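Local structure of CELL WALL surface anchor family protein (Streptococcus pneumoniae, 2X9Z) at residues A[49-54]-A[134-139]; A[149-154]-A[230-235]. The protein forms the repeating backbone subunit of the pneumococcal pilus, a surface fibre associated with cell adhesion. The protein carries 1 engineered substitution. One frame throughout, in Å; residues are numbered along the deposited sequence.

Interaction 1 is closed along the chain before interaction 2 opens, and the two lie on opposite sides of the chain's centre. Their centres are 22 Å apart, although their nearest atoms come within about 4 Å. Interaction 1 pairs strands 50-57 and 130-139 in the middle of a mixed sheet of the first β-domain. Interaction 2 joins two loops at one end of the second, where the chain leaving strand 130-139 runs toward strand 159-166. Strand 50-57 connects the two regions: its early part belongs to interaction 1, while R56 near its end binds E231 of interaction 2. Together they belong to the strand pairing of the first domain and to its junction with the second, consistent with a pilin that builds a shaft.

Interaction 1 of 2, residues A[49-54]-A[134-139]; sequences ATANWS and VTFNYG
The segment 134-139 runs antiparallel to 49-54, their axes at 169°. At its start, V134 makes a CA-H...O contact with the carbonyl of S54, which also accepts the backbone hydrogen bond from T135 N (T135 N to S54 O, 3.0 Å). T135 is β-branched, a shape suited to extended backbone, and its carbonyl accepts S54 N. F136 has CG anti to the backbone N (chi1 -179°), laying its ring alongside W53; F136 CE1 is 3.3 Å from W53 CZ2, and F136 CD1 lies over one indole face. The planes are tilted by 33°, an oblique pairing. The small A51 packs against the outer part of the ring, its CB 3.8 Å from F136 CE1. The indole nitrogen, W53 NE1, is satisfied by T40. N137 exchanges two backbone bonds with N52, the shorter from N137 N to N52 O at 2.8 Å. Y138 pairs with A51, but its ring swings away to meet Y48. G139 holds backbone angles at which a CB would collide with the preceding carbonyl; its O accepts A49 N at 2.8 Å. In this antiparallel pair of neighbouring strands, the W53/F136 face turns to I5 of strand 4-9 in the other sheet, as the core face of a β-sandwich does, here in a Cna-B-like pilin domain.

Interaction 2 of 2, residues A[149-154]-A[230-235]; sequences KPNKPN and QEITTA
One direct hydrogen bond joins the segments 149-154 and 230-235: the side-chain amide of N151 donates to the backbone, N151 ND2 lying 2.8 Å from T234 O. The N-H points well at its acceptor (161°), which sits in the amide plane of N151, yet the donor approaches from above the T234 carbonyl plane. Asparagine suits this place because its other end, OD1, takes a weak bond from K152 N and so helps hold the amide's rotation. A water adds a second polar link, accepting from N154 ND2 and donating to A235 O. Apolar contact centres on I232, whose branches divide the work. CG2, anti to the backbone N, presses on the N151 amide, 3.4 Å from N151 ND2, while CG1 meets the start of the lysine side chain, 3.8 Å from K149 CB. A235 is small enough to let the two segments draw together, its CB 3.7 Å from P153 O. Among the charges, K149 crosses E231 obliquely, with K149 NZ 4.4 Å from E231 OE2, too far for a salt bridge but probably mutually favourable. The ammonium is instead held by the carbonyls of T147 and Y229, and E231 is paired with R56. Behind the contact, I232 and N151 rest on I238 of strand 237-243, while R56 of strand 50-57 and E59 just beyond it, the salt-bridge partner of K152, tie the loops to the first domain.

Interaction 1 of 2, residues A[49-54]-A[134-139]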
# COMPACT_ATOMS: atom_id res chain seq x y z
N ALA A 49 -11.85 14.09 4.49
CA ALA A 49 -11.29 15.00 3.49
C ALA A 49 -10.54 14.21 2.42
O ALA A 49 -10.36 14.69 1.31
CB ALA A 49 -10.34 15.99 4.16
N THR A 50 -10.09 13.01 2.77
CA THR A 50 -9.34 12.15 1.86
C THR A 50 -9.76 10.70 2.06
O THR A 50 -9.91 10.24 3.19
CB THR A 50 -7.82 12.27 2.08
OG1 THR A 50 -7.39 13.61 1.83
CG2 THR A 50 -7.05 11.30 1.17
N ALA A 51 -9.97 10.02 0.94
CA ALA A 51 -10.14 8.57 0.91
C ALA A 51 -9.31 8.08 -0.27
O ALA A 51 -9.74 8.16 -1.42
CB ALA A 51 -11.60 8.20 0.74
N ASN A 52 -8.11 7.59 0.04
CA ASN A 52 -7.12 7.21 -0.96
C ASN A 52 -6.67 5.76 -0.79
O ASN A 52 -6.37 5.35 0.34
CB ASN A 52 -5.92 8.15 -0.83
CG ASN A 52 -4.80 7.83 -1.81
OD1 ASN A 52 -4.88 8.15 -3.00
ND2 ASN A 52 -3.73 7.20 -1.31
N TRP A 53 -6.62 5.01 -1.88
CA TRP A 53 -6.08 3.66 -1.86
C TRP A 53 -4.81 3.63 -2.70
O TRP A 53 -4.77 4.15 -3.81
CB TRP A 53 -7.07 2.64 -2.43
CG TRP A 53 -8.31 2.46 -1.60
CD1 TRP A 53 -8.54 1.50 -0.65
CD2 TRP A 53 -9.49 3.28 -1.63
NE1 TRP A 53 -9.79 1.66 -0.10
CE2 TRP A 53 -10.39 2.75 -0.68
CE3 TRP A 53 -9.88 4.41 -2.37
CZ2 TRP A 53 -11.65 3.30 -0.46
CZ3 TRP A 53 -11.13 4.95 -2.14
CH2 TRP A 53 -12.00 4.40 -1.19
N SER A 54 -3.77 2.98 -2.18
CA SER A 54 -2.49 2.92 -2.85
C SER A 54 -2.06 1.45 -2.85
O SER A 54 -2.08 0.80 -1.81
CB SER A 54 -1.49 3.80 -2.09
OG SER A 54 -0.21 3.83 -2.71
N VAL A 134 -1.09 -2.73 0.14
CA VAL A 134 -2.08 -1.68 -0.02
C VAL A 134 -2.18 -0.87 1.25
O VAL A 134 -2.00 -1.39 2.36
CB VAL A 134 -3.47 -2.27 -0.31
CG1 VAL A 134 -4.58 -1.24 -0.06
CG2 VAL A 134 -3.54 -2.78 -1.72
N THR A 135 -2.45 0.42 1.10
CA THR A 135 -2.89 1.24 2.21
C THR A 135 -4.17 1.95 1.85
O THR A 135 -4.40 2.30 0.69
CB THR A 135 -1.86 2.32 2.65
OG1 THR A 135 -1.52 3.18 1.55
CG2 THR A 135 -0.61 1.69 3.23
N PHE A 136 -5.00 2.16 2.87
CA PHE A 136 -6.09 3.12 2.79
C PHE A 136 -5.68 4.31 3.64
O PHE A 136 -5.55 4.19 4.87
CB PHE A 136 -7.41 2.52 3.30
CG PHE A 136 -8.58 3.46 3.22
CD1 PHE A 136 -8.93 4.05 2.02
CD2 PHE A 136 -9.32 3.75 4.36
CE1 PHE A 136 -10.01 4.92 1.94
CE2 PHE A 136 -10.41 4.62 4.28
CZ PHE A 136 -10.75 5.20 3.07
N ASN A 137 -5.42 5.42 2.97
CA ASN A 137 -4.99 6.65 3.62
C ASN A 137 -6.17 7.59 3.67
O ASN A 137 -6.71 7.98 2.63
CB ASN A 137 -3.84 7.27 2.84
CG ASN A 137 -2.72 6.28 2.62
OD1 ASN A 137 -1.85 6.10 3.49
ND2 ASN A 137 -2.74 5.61 1.47
N TYR A 138 -6.58 7.94 4.88
CA TYR A 138 -7.82 8.67 5.07
C TYR A 138 -7.72 9.61 6.27
O TYR A 138 -6.79 9.53 7.06
CB TYR A 138 -8.97 7.68 5.30
CG TYR A 138 -8.98 7.10 6.69
CD1 TYR A 138 -8.11 6.07 7.05
CD2 TYR A 138 -9.86 7.57 7.66
CE1 TYR A 138 -8.12 5.54 8.33
CE2 TYR A 138 -9.87 7.05 8.94
CZ TYR A 138 -9.00 6.04 9.28
OH TYR A 138 -9.02 5.51 10.56
N GLY A 139 -8.71 10.48 6.41
CA GLY A 139 -8.79 11.32 7.58
C GLY A 139 -9.72 12.48 7.36
O GLY A 139 -10.19 12.71 6.24

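Interaction 2 of 2, residues A[149-154]-A[230-235]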
# COMPACT_ATOMS: atom_id res chain seq x y z
N LYS A 149 6.70 1.24 -1.57
CA LYS A 149 7.15 0.74 -2.87
C LYS A 149 8.30 -0.24 -2.62
O LYS A 149 9.35 0.17 -2.12
CB LYS A 149 7.64 1.88 -3.77
CG LYS A 149 6.54 2.75 -4.40
CD LYS A 149 5.86 3.66 -3.37
CE LYS A 149 4.64 4.37 -3.93
NZ LYS A 149 3.95 5.13 -2.83
N PRO A 150 8.12 -1.53 -2.95
CA PRO A 150 9.20 -2.49 -2.68
C PRO A 150 10.44 -2.20 -3.52
O PRO A 150 10.35 -1.66 -4.62
CB PRO A 150 8.59 -3.83 -3.09
CG PRO A 150 7.13 -3.63 -3.05
CD PRO A 150 6.89 -2.19 -3.42
N ASN A 151 11.61 -2.56 -2.98
CA ASN A 151 12.87 -2.38 -3.71
C ASN A 151 13.87 -3.46 -3.32
O ASN A 151 13.81 -4.01 -2.22
CB ASN A 151 13.47 -1.00 -3.42
CG ASN A 151 14.48 -0.55 -4.48
OD1 ASN A 151 14.65 -1.19 -5.52
ND2 ASN A 151 15.15 0.57 -4.21
N LYS A 152 14.77 -3.76 -4.24
CA LYS A 152 15.89 -4.64 -3.94
C LYS A 152 17.01 -3.82 -3.32
O LYS A 152 17.08 -2.60 -3.50
CB LYS A 152 16.37 -5.31 -5.22
CG LYS A 152 15.38 -6.31 -5.79
CD LYS A 152 15.86 -6.92 -7.09
CE LYS A 152 14.77 -7.80 -7.68
NZ LYS A 152 15.16 -8.36 -9.01
N PRO A 153 17.89 -4.49 -2.55
CA PRO A 153 19.11 -3.83 -2.10
C PRO A 153 20.01 -3.56 -3.30
O PRO A 153 19.71 -4.05 -4.39
CB PRO A 153 19.77 -4.88 -1.19
CG PRO A 153 18.72 -5.92 -0.93
CD PRO A 153 17.83 -5.89 -2.13
N ASN A 154 21.10 -2.83 -3.11
CA ASN A 154 22.09 -2.71 -4.17
C ASN A 154 22.93 -3.99 -4.26
O ASN A 154 22.71 -4.93 -3.49
CB ASN A 154 22.97 -1.47 -4.00
CG ASN A 154 23.76 -1.47 -2.71
OD1 ASN A 154 24.13 -2.51 -2.18
ND2 ASN A 154 24.05 -0.28 -2.20
N GLN A 230 8.17 7.53 -1.74
CA GLN A 230 8.50 8.01 -3.07
C GLN A 230 8.68 6.85 -4.05
O GLN A 230 9.04 5.73 -3.66
CB GLN A 230 9.79 8.84 -3.01
CG GLN A 230 9.74 9.97 -2.01
CD GLN A 230 8.60 10.92 -2.30
OE1 GLN A 230 7.69 11.09 -1.48
NE2 GLN A 230 8.63 11.53 -3.47
N GLU A 231 8.46 7.10 -5.33
CA GLU A 231 8.71 6.08 -6.33
C GLU A 231 10.18 5.65 -6.31
O GLU A 231 11.06 6.44 -5.97
CB GLU A 231 8.31 6.57 -7.72
CG GLU A 231 6.82 6.90 -7.87
CD GLU A 231 5.92 5.68 -7.68
OE1 GLU A 231 6.26 4.58 -8.15
OE2 GLU A 231 4.85 5.84 -7.07
N ILE A 232 10.42 4.39 -6.67
CA ILE A 232 11.78 3.84 -6.69
C ILE A 232 12.54 4.32 -7.92
O ILE A 232 11.99 4.33 -9.03
CB ILE A 232 11.78 2.28 -6.66
CG1 ILE A 232 11.03 1.77 -5.43
CG2 ILE A 232 13.19 1.72 -6.76
CD1 ILE A 232 11.52 2.35 -4.13
N THR A 233 13.78 4.73 -7.72
CA THR A 233 14.65 5.16 -8.81
C THR A 233 15.92 4.32 -8.91
O THR A 233 16.51 4.21 -9.99
CB THR A 233 15.08 6.64 -8.67
OG1 THR A 233 15.86 6.81 -7.48
CG2 THR A 233 13.86 7.55 -8.61
N THR A 234 16.33 3.72 -7.79
CA THR A 234 17.64 3.08 -7.69
C THR A 234 17.60 1.88 -6.75
O THR A 234 17.10 1.99 -5.64
CB THR A 234 18.66 4.08 -7.12
OG1 THR A 234 18.70 5.27 -7.92
CG2 THR A 234 20.05 3.46 -7.04
N ALA A 235 18.14 0.75 -7.18
CA ALA A 235 18.32 -0.37 -6.26
C ALA A 235 19.12 0.10 -5.04
O ALA A 235 20.09 0.84 -5.18
CB ALA A 235 19.04 -1.52 -6.95
O HOH W 1 22.36 1.99 -3.48